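Local coordinates for protein tonb-dependent siderophore receptor (Acinetobacter baumannii, PDB 5FP1) that probably carries out the first step of iron uptake by binding iron-chelating siderophores at the outer membrane, and may bind ferric enterobactin with micromolar affinity, at residues L224-P235 with Y256-Q267; E76-R84 with A499-T507. All coordinates share one frame; numbering follows the deposited sequence.

Interaction 1: L224-P235 with Y256-Q267; sequences LQTDDKPDSGIP and YYGWKDRDFQKQ
Two neighbouring antiparallel strands of the beta-barrel, 215-226 and 264-279, meet here and run on into the long connection between them. Thr226 N gives a backbone bond to Gln267 O. The return bond goes from backbone Gln267 N to the side-chain oxygen Thr226 OG1, 2.9 Å away. A chi1 of 75°, with OG1 between the backbone N and the carbonyl carbon, places this oxygen near Gln267 N. Asp228 and Gln265 follow as a hydrogen-bonded antiparallel pair, with Asp228 N 2.8 Å from Gln265 O. A water bridges Asp228 OD2 and Gln265 OE1.

Beyond this bridge, at the edge of the barrel wall of a TonB-dependent receptor, side chains take over. Lys229 bends at chi2 (-59°) and sends NZ to two backbone carbonyls, Lys260 O at 2.8 Å and Asp263 O at 3.0 Å. NZ lies nearly straight out from both C=O groups. Pro230 packs its CD on Phe264 CA at 3.4 Å. Tyr256 OH donates to Pro230 O at 2.8 Å, tilted 23° from the carbonyl plane. Gly258 N sits 3.5 Å above the centre of the Tyr256 ring. Further along, Tyr257 meets Gly233 O with its ring edge, CD2 to O 3.3 Å. Its CE2 touches Ile234 CD1 and Pro235 CD, and its OH bonds to Leu394 O.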
loop_
_atom_site.group_PDB
_atom_site.type_symbol
_atom_site.label_atom_id
_atom_site.label_comp_id
_atom_site.label_asym_id
_atom_site.label_seq_id
_atom_site.Cartn_x
_atom_site.Cartn_y
_atom_site.Cartn_z
ATOM N N LEU A 224 -2.349 1.887 16.932
ATOM C CA LEU A 224 -1.913 0.534 16.674
ATOM C C LEU A 224 -0.467 0.364 17.062
ATOM O O LEU A 224 0.402 1.203 16.710
ATOM C CB LEU A 224 -2.060 0.190 15.187
ATOM C CG LEU A 224 -1.717 -1.257 14.818
ATOM C CD1 LEU A 224 -2.785 -2.219 15.271
ATOM C CD2 LEU A 224 -1.512 -1.415 13.313
ATOM N N GLN A 225 -0.189 -0.721 17.775
ATOM C CA GLN A 225 1.171 -0.992 18.215
ATOM C C GLN A 225 1.495 -2.447 17.992
ATOM O O GLN A 225 0.674 -3.334 18.302
ATOM C CB GLN A 225 1.364 -0.606 19.699
ATOM C CG GLN A 225 2.833 -0.647 20.116
ATOM C CD GLN A 225 3.145 0.074 21.428
ATOM O OE1 GLN A 225 2.342 0.860 21.980
ATOM N NE2 GLN A 225 4.354 -0.176 21.926
ATOM N N THR A 226 2.672 -2.701 17.410
ATOM C CA THR A 226 3.073 -4.059 17.038
ATOM C C THR A 226 4.359 -4.471 17.726
ATOM O O THR A 226 5.172 -3.628 18.131
ATOM C CB THR A 226 3.341 -4.206 15.517
ATOM O OG1 THR A 226 4.603 -3.586 15.215
ATOM C CG2 THR A 226 2.266 -3.559 14.696
ATOM N N ASP A 227 4.570 -5.786 17.802
ATOM C CA ASP A 227 5.760 -6.364 18.429
ATOM C C ASP A 227 6.018 -7.681 17.710
ATOM O O ASP A 227 5.416 -8.712 18.046
ATOM C CB ASP A 227 5.482 -6.595 19.932
ATOM C CG ASP A 227 6.708 -7.096 20.711
ATOM O OD1 ASP A 227 7.846 -7.033 20.224
ATOM O OD2 ASP A 227 6.523 -7.549 21.851
ATOM N N ASP A 228 6.868 -7.645 16.690
ATOM C CA ASP A 228 6.992 -8.737 15.767
ATOM C C ASP A 228 8.398 -9.333 15.761
ATOM O O ASP A 228 9.373 -8.656 16.127
ATOM C CB ASP A 228 6.750 -8.266 14.330
ATOM C CG ASP A 228 5.379 -7.674 14.093
ATOM O OD1 ASP A 228 4.412 -7.920 14.866
ATOM O OD2 ASP A 228 5.272 -6.996 13.042
ATOM N N LYS A 229 8.489 -10.564 15.277
ATOM C CA LYS A 229 9.756 -11.125 14.816
ATOM C C LYS A 229 9.634 -11.078 13.272
ATOM O O LYS A 229 8.833 -11.783 12.711
ATOM C CB LYS A 229 9.955 -12.559 15.318
ATOM C CG LYS A 229 10.155 -12.696 16.828
ATOM C CD LYS A 229 11.377 -11.880 17.235
ATOM C CE LYS A 229 11.815 -12.047 18.692
ATOM N NZ LYS A 229 13.057 -11.236 18.895
ATOM N N PRO A 230 10.401 -10.200 12.606
ATOM C CA PRO A 230 10.104 -9.878 11.204
ATOM C C PRO A 230 10.558 -10.948 10.224
ATOM O O PRO A 230 11.517 -11.688 10.470
ATOM C CB PRO A 230 10.894 -8.574 10.973
ATOM C CG PRO A 230 12.051 -8.678 11.914
ATOM C CD PRO A 230 11.487 -9.358 13.144
ATOM N N ASP A 231 9.873 -11.026 9.103
ATOM C CA ASP A 231 10.222 -11.967 8.077
ATOM C C ASP A 231 11.549 -11.649 7.435
ATOM O O ASP A 231 12.059 -10.513 7.498
ATOM C CB ASP A 231 9.120 -12.021 7.012
ATOM C CG ASP A 231 9.092 -13.361 6.260
ATOM O OD1 ASP A 231 9.908 -14.264 6.563
ATOM O OD2 ASP A 231 8.251 -13.479 5.359
ATOM N N SER A 232 12.119 -12.691 6.856
ATOM C CA SER A 232 13.293 -12.615 6.029
ATOM C C SER A 232 12.799 -12.901 4.609
ATOM O O SER A 232 11.699 -12.495 4.209
ATOM C CB SER A 232 14.337 -13.643 6.494
ATOM O OG SER A 232 15.563 -13.549 5.765
ATOM N N GLY A 233 13.590 -13.605 3.836
ATOM C CA GLY A 233 13.188 -13.974 2.495
ATOM C C GLY A 233 13.980 -15.173 2.015
ATOM O O GLY A 233 14.680 -15.804 2.810
ATOM N N ILE A 234 13.867 -15.471 0.722
ATOM C CA ILE A 234 14.587 -16.578 0.088
ATOM C C ILE A 234 15.553 -15.988 -0.935
ATOM O O ILE A 234 15.155 -15.152 -1.787
ATOM C CB ILE A 234 13.629 -17.579 -0.568
ATOM C CG1 ILE A 234 12.588 -18.072 0.431
ATOM C CG2 ILE A 234 14.400 -18.741 -1.201
ATOM C CD1 ILE A 234 13.154 -18.788 1.653
ATOM N N PRO A 235 16.838 -16.343 -0.821
ATOM C CA PRO A 235 17.848 -15.700 -1.679
ATOM C C PRO A 235 17.724 -16.148 -3.132
ATOM O O PRO A 235 17.407 -17.310 -3.375
ATOM C CB PRO A 235 19.170 -16.204 -1.100
ATOM C CG PRO A 235 18.826 -17.538 -0.496
ATOM C CD PRO A 235 17.421 -17.417 0.004
ATOM N N TYR A 256 13.041 -20.269 7.124
ATOM C CA TYR A 256 13.265 -18.923 7.671
ATOM C C TYR A 256 14.726 -18.658 7.935
ATOM O O TYR A 256 15.349 -19.380 8.719
ATOM C CB TYR A 256 12.494 -18.767 8.974
ATOM C CG TYR A 256 12.605 -17.427 9.664
ATOM C CD1 TYR A 256 12.036 -16.276 9.123
ATOM C CD2 TYR A 256 13.246 -17.314 10.900
ATOM C CE1 TYR A 256 12.111 -15.063 9.792
ATOM C CE2 TYR A 256 13.322 -16.119 11.568
ATOM C CZ TYR A 256 12.747 -14.984 11.023
ATOM O OH TYR A 256 12.844 -13.788 11.722
ATOM N N TYR A 257 15.265 -17.619 7.300
ATOM C CA TYR A 257 16.653 -17.236 7.460
ATOM C C TYR A 257 16.902 -16.069 8.382
ATOM O O TYR A 257 18.044 -15.599 8.510
ATOM C CB TYR A 257 17.274 -16.951 6.082
ATOM C CG TYR A 257 17.319 -18.146 5.203
ATOM C CD1 TYR A 257 18.002 -19.291 5.595
ATOM C CD2 TYR A 257 16.616 -18.187 3.988
ATOM C CE1 TYR A 257 18.034 -20.416 4.788
ATOM C CE2 TYR A 257 16.658 -19.302 3.176
ATOM C CZ TYR A 257 17.351 -20.422 3.588
ATOM O OH TYR A 257 17.359 -21.546 2.801
ATOM N N GLY A 258 15.858 -15.602 9.063
ATOM C CA GLY A 258 16.027 -14.585 10.064
ATOM C C GLY A 258 16.689 -15.128 11.331
ATOM O O GLY A 258 16.878 -16.335 11.488
ATOM N N TRP A 259 17.028 -14.221 12.223
ATOM C CA TRP A 259 17.793 -14.528 13.425
ATOM C C TRP A 259 16.955 -14.048 14.601
ATOM O O TRP A 259 16.992 -12.875 14.972
ATOM C CB TRP A 259 19.126 -13.824 13.333
ATOM C CG TRP A 259 20.161 -14.197 14.326
ATOM C CD1 TRP A 259 20.016 -14.977 15.449
ATOM C CD2 TRP A 259 21.515 -13.788 14.293
ATOM N NE1 TRP A 259 21.226 -15.093 16.101
ATOM C CE2 TRP A 259 22.163 -14.370 15.414
ATOM C CE3 TRP A 259 22.270 -13.022 13.400
ATOM C CZ2 TRP A 259 23.520 -14.184 15.670
ATOM C CZ3 TRP A 259 23.621 -12.845 13.653
ATOM C CH2 TRP A 259 24.234 -13.421 14.794
ATOM N N LYS A 260 16.175 -14.957 15.174
ATOM C CA LYS A 260 15.125 -14.551 16.077
ATOM C C LYS A 260 15.598 -13.903 17.351
ATOM O O LYS A 260 14.900 -13.018 17.877
ATOM C CB LYS A 260 14.149 -15.693 16.359
ATOM C CG LYS A 260 13.377 -16.061 15.106
ATOM C CD LYS A 260 12.366 -17.145 15.360
ATOM C CE LYS A 260 11.133 -16.615 16.026
ATOM N NZ LYS A 260 10.052 -17.591 15.816
ATOM N N ASP A 261 16.782 -14.283 17.828
ATOM C CA ASP A 261 17.346 -13.680 19.030
ATOM C C ASP A 261 17.881 -12.274 18.763
ATOM O O ASP A 261 18.176 -11.549 19.706
ATOM C CB ASP A 261 18.480 -14.546 19.596
ATOM C CG ASP A 261 18.767 -14.254 21.081
ATOM O OD1 ASP A 261 17.806 -14.109 21.838
ATOM O OD2 ASP A 261 19.943 -14.126 21.469
ATOM N N ARG A 262 18.069 -11.916 17.486
ATOM C CA ARG A 262 18.602 -10.594 17.106
ATOM C C ARG A 262 17.522 -9.652 16.528
ATOM O O ARG A 262 17.489 -8.454 16.826
ATOM C CB ARG A 262 19.671 -10.767 16.047
ATOM C CG ARG A 262 20.414 -9.493 15.706
ATOM C CD ARG A 262 21.242 -9.636 14.458
ATOM N NE ARG A 262 20.440 -9.765 13.246
ATOM C CZ ARG A 262 20.934 -9.918 12.019
ATOM N NH1 ARG A 262 22.245 -9.997 11.816
ATOM N NH2 ARG A 262 20.112 -9.981 10.981
ATOM N N ASP A 263 16.696 -10.209 15.655
ATOM C CA ASP A 263 15.797 -9.447 14.789
ATOM C C ASP A 263 14.526 -9.078 15.555
ATOM O O ASP A 263 14.101 -9.798 16.461
ATOM C CB ASP A 263 15.383 -10.281 13.580
ATOM C CG ASP A 263 16.546 -10.618 12.634
ATOM O OD1 ASP A 263 17.645 -10.005 12.702
ATOM O OD2 ASP A 263 16.308 -11.481 11.769
ATOM N N PHE A 264 13.910 -7.971 15.182
ATOM C CA PHE A 264 12.663 -7.539 15.822
ATOM C C PHE A 264 12.055 -6.438 14.970
ATOM O O PHE A 264 12.733 -5.827 14.147
ATOM C CB PHE A 264 12.901 -7.014 17.257
ATOM C CG PHE A 264 13.827 -5.817 17.309
ATOM C CD1 PHE A 264 13.328 -4.521 17.198
ATOM C CD2 PHE A 264 15.186 -5.990 17.430
ATOM C CE1 PHE A 264 14.189 -3.429 17.185
ATOM C CE2 PHE A 264 16.039 -4.904 17.460
ATOM C CZ PHE A 264 15.542 -3.632 17.316
ATOM N N GLN A 265 10.783 -6.162 15.195
ATOM C CA GLN A 265 10.191 -4.961 14.635
ATOM C C GLN A 265 9.070 -4.504 15.512
ATOM O O GLN A 265 8.177 -5.276 15.857
ATOM C CB GLN A 265 9.681 -5.201 13.205
ATOM C CG GLN A 265 9.022 -3.980 12.548
ATOM C CD GLN A 265 9.139 -4.009 11.024
ATOM O OE1 GLN A 265 9.129 -5.083 10.411
ATOM N NE2 GLN A 265 9.292 -2.818 10.404
ATOM N N LYS A 266 9.118 -3.231 15.846
ATOM C CA LYS A 266 8.100 -2.601 16.656
ATOM C C LYS A 266 7.621 -1.323 15.976
ATOM O O LYS A 266 8.401 -0.405 15.702
ATOM C CB LYS A 266 8.688 -2.252 18.027
ATOM C CG LYS A 266 9.085 -3.475 18.847
ATOM C CD LYS A 266 10.059 -3.110 19.967
ATOM C CE LYS A 266 10.352 -4.327 20.831
ATOM N NZ LYS A 266 11.189 -3.975 22.014
ATOM N N GLN A 267 6.341 -1.297 15.645
ATOM C CA GLN A 267 5.738 -0.125 15.059
ATOM C C GLN A 267 4.745 0.439 16.051
ATOM O O GLN A 267 4.052 -0.303 16.763
ATOM C CB GLN A 267 5.045 -0.497 13.741
ATOM C CG GLN A 267 5.990 -1.132 12.727
ATOM C CD GLN A 267 5.407 -1.261 11.339
ATOM O OE1 GLN A 267 4.200 -1.396 11.157
ATOM N NE2 GLN A 267 6.269 -1.221 10.345
HETATM O O HOH W 1 7.444 -7.298 10.928
HETATM O O HOH W 2 14.491 -11.365 9.700
HETATM O O HOH W 3 13.488 -16.822 5.111
#

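Interaction 2: E76-R84 with A499-T507; sequences EGGNPNGDR and AGWGDNSET
Trp501 lays one face of its indole against Pro80. Pro80 CD makes a CH-pi contact 3.8 Å from the centroid of the Trp501 five-membered ring, 21° off the ring normal. Pro80 CB and CG also touch the pyrrole side, at NE1 and CD1. The far end of the indole reaches the Gly77-Gly78 backbone: CH2 lies 3.6 Å from Gly78 C, and Gly77 O sits at the ring edge. With CG roughly opposite the backbone N (chi1 -158°), the indole of Trp501 is laid along Pro80 and Gly78. NE1 bonds to Tyr299 OH.

Side chains of the plug loop also press on the Gly502 backbone. Pro80 CD is 3.4 Å from Gly502 N, and Asn79 CB is 3.1 Å from Gly502 O. One water accepts from Gly502 N and donates to Gly78 O. A second donates to Gly78 O at 2.7 Å and is hydrogen-bonded to Thr507 OG1. Gly78 O is thus tied to the other loop through two waters.

Arg84 and Asp503 add charge. NH2 of Arg84 meets Asp503 OD2 at 3.2 Å, a salt bridge whose hydrogen bond is weak. The carboxylate approaches the guanidinium edge with the two planes 77° apart. Arg84 NE has a second acidic partner, Glu93. Asp503 OD2 also bonds to Ser91, while OD1 accepts from Ser505 N at 2.9 Å and from Ser505 OG. The bond to Ser505 N makes an Asx turn at the start of the short 3-10 segment 504-506.

The contact joins plug to barrel. The plug loop 76-84 lies between strands 71-72 and 85-87. The barrel loop 499-507 connects strands 482-493 and 518-531. Trp501 also packs on strands 315-341 and 405-428, and Pro80 on Tyr299 of strand 284-304.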
loop_
_atom_site.group_PDB
_atom_site.type_symbol
_atom_site.label_atom_id
_atom_site.label_comp_id
_atom_site.label_asym_id
_atom_site.label_seq_id
_atom_site.Cartn_x
_atom_site.Cartn_y
_atom_site.Cartn_z
ATOM N N GLU A 76 15.065 -3.146 2.051
ATOM C CA GLU A 76 16.484 -3.500 2.043
ATOM C C GLU A 76 17.249 -2.562 2.961
ATOM O O GLU A 76 16.708 -2.117 3.967
ATOM C CB GLU A 76 17.070 -3.504 0.637
ATOM C CG GLU A 76 18.159 -4.558 0.455
ATOM C CD GLU A 76 19.487 -3.949 0.010
ATOM O OE1 GLU A 76 20.162 -3.333 0.861
ATOM O OE2 GLU A 76 19.859 -4.085 -1.181
ATOM N N GLY A 77 18.527 -2.328 2.684
ATOM C CA GLY A 77 19.346 -1.550 3.584
ATOM C C GLY A 77 18.966 -0.083 3.639
ATOM O O GLY A 77 19.096 0.548 4.690
ATOM N N GLY A 78 18.485 0.441 2.518
ATOM C CA GLY A 78 18.157 1.846 2.385
ATOM C C GLY A 78 16.693 2.169 2.219
ATOM O O GLY A 78 16.337 3.289 1.864
ATOM N N ASN A 79 15.812 1.188 2.450
ATOM C CA ASN A 79 14.388 1.473 2.443
ATOM C C ASN A 79 13.607 0.523 3.320
ATOM O O ASN A 79 13.933 -0.658 3.371
ATOM C CB ASN A 79 13.845 1.451 1.028
ATOM C CG ASN A 79 13.815 0.066 0.432
ATOM O OD1 ASN A 79 14.853 -0.536 0.171
ATOM N ND2 ASN A 79 12.606 -0.421 0.147
ATOM N N PRO A 80 12.583 1.037 4.023
ATOM C CA PRO A 80 11.907 0.232 5.042
ATOM C C PRO A 80 11.077 -0.890 4.460
ATOM O O PRO A 80 10.746 -0.891 3.258
ATOM C CB PRO A 80 11.032 1.249 5.781
ATOM C CG PRO A 80 10.774 2.320 4.764
ATOM C CD PRO A 80 12.049 2.406 3.966
ATOM N N ASN A 81 10.768 -1.858 5.317
ATOM C CA ASN A 81 10.152 -3.113 4.897
ATOM C C ASN A 81 8.645 -3.136 5.171
ATOM O O ASN A 81 8.104 -4.179 5.529
ATOM C CB ASN A 81 10.798 -4.270 5.654
ATOM C CG ASN A 81 10.545 -4.190 7.169
ATOM O OD1 ASN A 81 10.069 -3.171 7.681
ATOM N ND2 ASN A 81 10.830 -5.287 7.882
ATOM N N GLY A 82 7.966 -1.990 5.033
ATOM C CA GLY A 82 6.528 -1.922 5.311
ATOM C C GLY A 82 5.680 -2.125 4.055
ATOM O O GLY A 82 6.128 -2.753 3.088
ATOM N N ASP A 83 4.447 -1.620 4.061
ATOM C CA ASP A 83 3.626 -1.693 2.857
ATOM C C ASP A 83 4.323 -0.918 1.726
ATOM O O ASP A 83 4.663 0.267 1.902
ATOM C CB ASP A 83 2.245 -1.083 3.071
ATOM C CG ASP A 83 1.450 -1.757 4.174
ATOM O OD1 ASP A 83 1.599 -2.978 4.417
ATOM O OD2 ASP A 83 0.661 -1.032 4.812
ATOM N N ARG A 84 4.513 -1.565 0.572
ATOM C CA ARG A 84 5.099 -0.903 -0.618
ATOM C C ARG A 84 4.332 -1.276 -1.886
ATOM O O ARG A 84 4.811 -2.059 -2.703
ATOM C CB ARG A 84 6.572 -1.306 -0.803
ATOM C CG ARG A 84 7.512 -1.031 0.359
ATOM C CD ARG A 84 8.978 -1.254 -0.047
ATOM N NE ARG A 84 9.331 -0.238 -1.045
ATOM C CZ ARG A 84 9.888 -0.468 -2.233
ATOM N NH1 ARG A 84 10.338 -1.666 -2.575
ATOM N NH2 ARG A 84 10.065 0.539 -3.064
ATOM N N ALA A 499 10.115 11.724 2.540
ATOM C CA ALA A 499 10.129 12.503 3.805
ATOM C C ALA A 499 11.097 11.918 4.801
ATOM O O ALA A 499 10.939 12.082 6.022
ATOM C CB ALA A 499 8.743 12.579 4.425
ATOM N N GLY A 500 12.107 11.233 4.276
ATOM C CA GLY A 500 13.202 10.774 5.100
ATOM C C GLY A 500 13.458 9.283 5.001
ATOM O O GLY A 500 14.606 8.845 4.913
ATOM N N TRP A 501 12.411 8.475 5.045
ATOM C CA TRP A 501 12.633 7.024 5.055
ATOM C C TRP A 501 11.447 6.351 4.369
ATOM O O TRP A 501 10.307 6.447 4.814
ATOM C CB TRP A 501 12.827 6.534 6.488
ATOM C CG TRP A 501 13.559 5.214 6.573
ATOM C CD1 TRP A 501 13.077 4.031 7.064
ATOM C CD2 TRP A 501 14.871 4.945 6.091
ATOM N NE1 TRP A 501 14.025 3.034 6.916
ATOM C CE2 TRP A 501 15.132 3.571 6.316
ATOM C CE3 TRP A 501 15.859 5.732 5.474
ATOM C CZ2 TRP A 501 16.342 2.990 5.992
ATOM C CZ3 TRP A 501 17.075 5.140 5.161
ATOM C CH2 TRP A 501 17.300 3.795 5.414
ATOM N N GLY A 502 11.724 5.720 3.247
ATOM C CA GLY A 502 10.695 5.153 2.409
ATOM C C GLY A 502 11.350 4.712 1.114
ATOM O O GLY A 502 12.512 4.292 1.095
ATOM N N ASP A 503 10.612 4.848 0.033
ATOM C CA ASP A 503 11.050 4.352 -1.268
ATOM C C ASP A 503 12.414 4.973 -1.583
ATOM O O ASP A 503 12.529 6.197 -1.637
ATOM C CB ASP A 503 10.000 4.721 -2.322
ATOM C CG ASP A 503 10.290 4.055 -3.699
ATOM O OD1 ASP A 503 11.451 4.085 -4.101
ATOM O OD2 ASP A 503 9.382 3.446 -4.296
ATOM N N ASN A 504 13.447 4.150 -1.753
ATOM C CA ASN A 504 14.795 4.664 -1.931
ATOM C C ASN A 504 14.990 5.419 -3.255
ATOM O O ASN A 504 15.931 6.205 -3.370
ATOM C CB ASN A 504 15.847 3.550 -1.792
ATOM C CG ASN A 504 15.509 2.327 -2.619
ATOM O OD1 ASN A 504 14.516 1.631 -2.370
ATOM N ND2 ASN A 504 16.335 2.059 -3.620
ATOM N N SER A 505 14.078 5.252 -4.218
ATOM C CA SER A 505 14.186 6.015 -5.450
ATOM C C SER A 505 13.911 7.499 -5.186
ATOM O O SER A 505 14.277 8.342 -5.998
ATOM C CB SER A 505 13.265 5.459 -6.536
ATOM O OG SER A 505 11.903 5.635 -6.188
ATOM N N GLU A 506 13.311 7.820 -4.030
ATOM C CA GLU A 506 12.905 9.192 -3.712
ATOM C C GLU A 506 13.861 9.928 -2.742
ATOM O O GLU A 506 13.654 11.082 -2.381
ATOM C CB GLU A 506 11.480 9.187 -3.140
ATOM C CG GLU A 506 10.446 8.585 -4.097
ATOM C CD GLU A 506 9.124 8.268 -3.430
ATOM O OE1 GLU A 506 8.926 8.661 -2.249
ATOM O OE2 GLU A 506 8.266 7.632 -4.089
ATOM N N THR A 507 14.899 9.249 -2.328
ATOM C CA THR A 507 15.788 9.733 -1.282
ATOM C C THR A 507 16.617 10.909 -1.826
ATOM O O THR A 507 17.176 10.851 -2.923
ATOM C CB THR A 507 16.666 8.563 -0.770
ATOM O OG1 THR A 507 15.889 7.788 0.160
ATOM C CG2 THR A 507 17.933 9.056 -0.052
HETATM O O HOH W 4 14.606 5.543 2.453
HETATM O O HOH W 5 17.414 5.537 0.962
#

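The centres of the two contacts lie about 17 Å apart. Interaction 1 is internal to the barrel, between strands 215-226 and 264-279, neighbours in the barrel, and the connection that holds strand 234-238. Interaction 2 joins the plug to a later barrel loop. In chain order 76-84 comes first, then both segments of interaction 1, then 499-507. The contacts touch directly: Gln265 NE2 and Asn81 OD1 are 2.9 Å apart, a probable hydrogen bond. Both also border strand 284-304: Tyr299 touches Gln265, Pro80 and Trp501, while Trp301 touches Pro230 and Asn81. The plug loop thus touches both the strands of the barrel wall and the barrel loop 499-507.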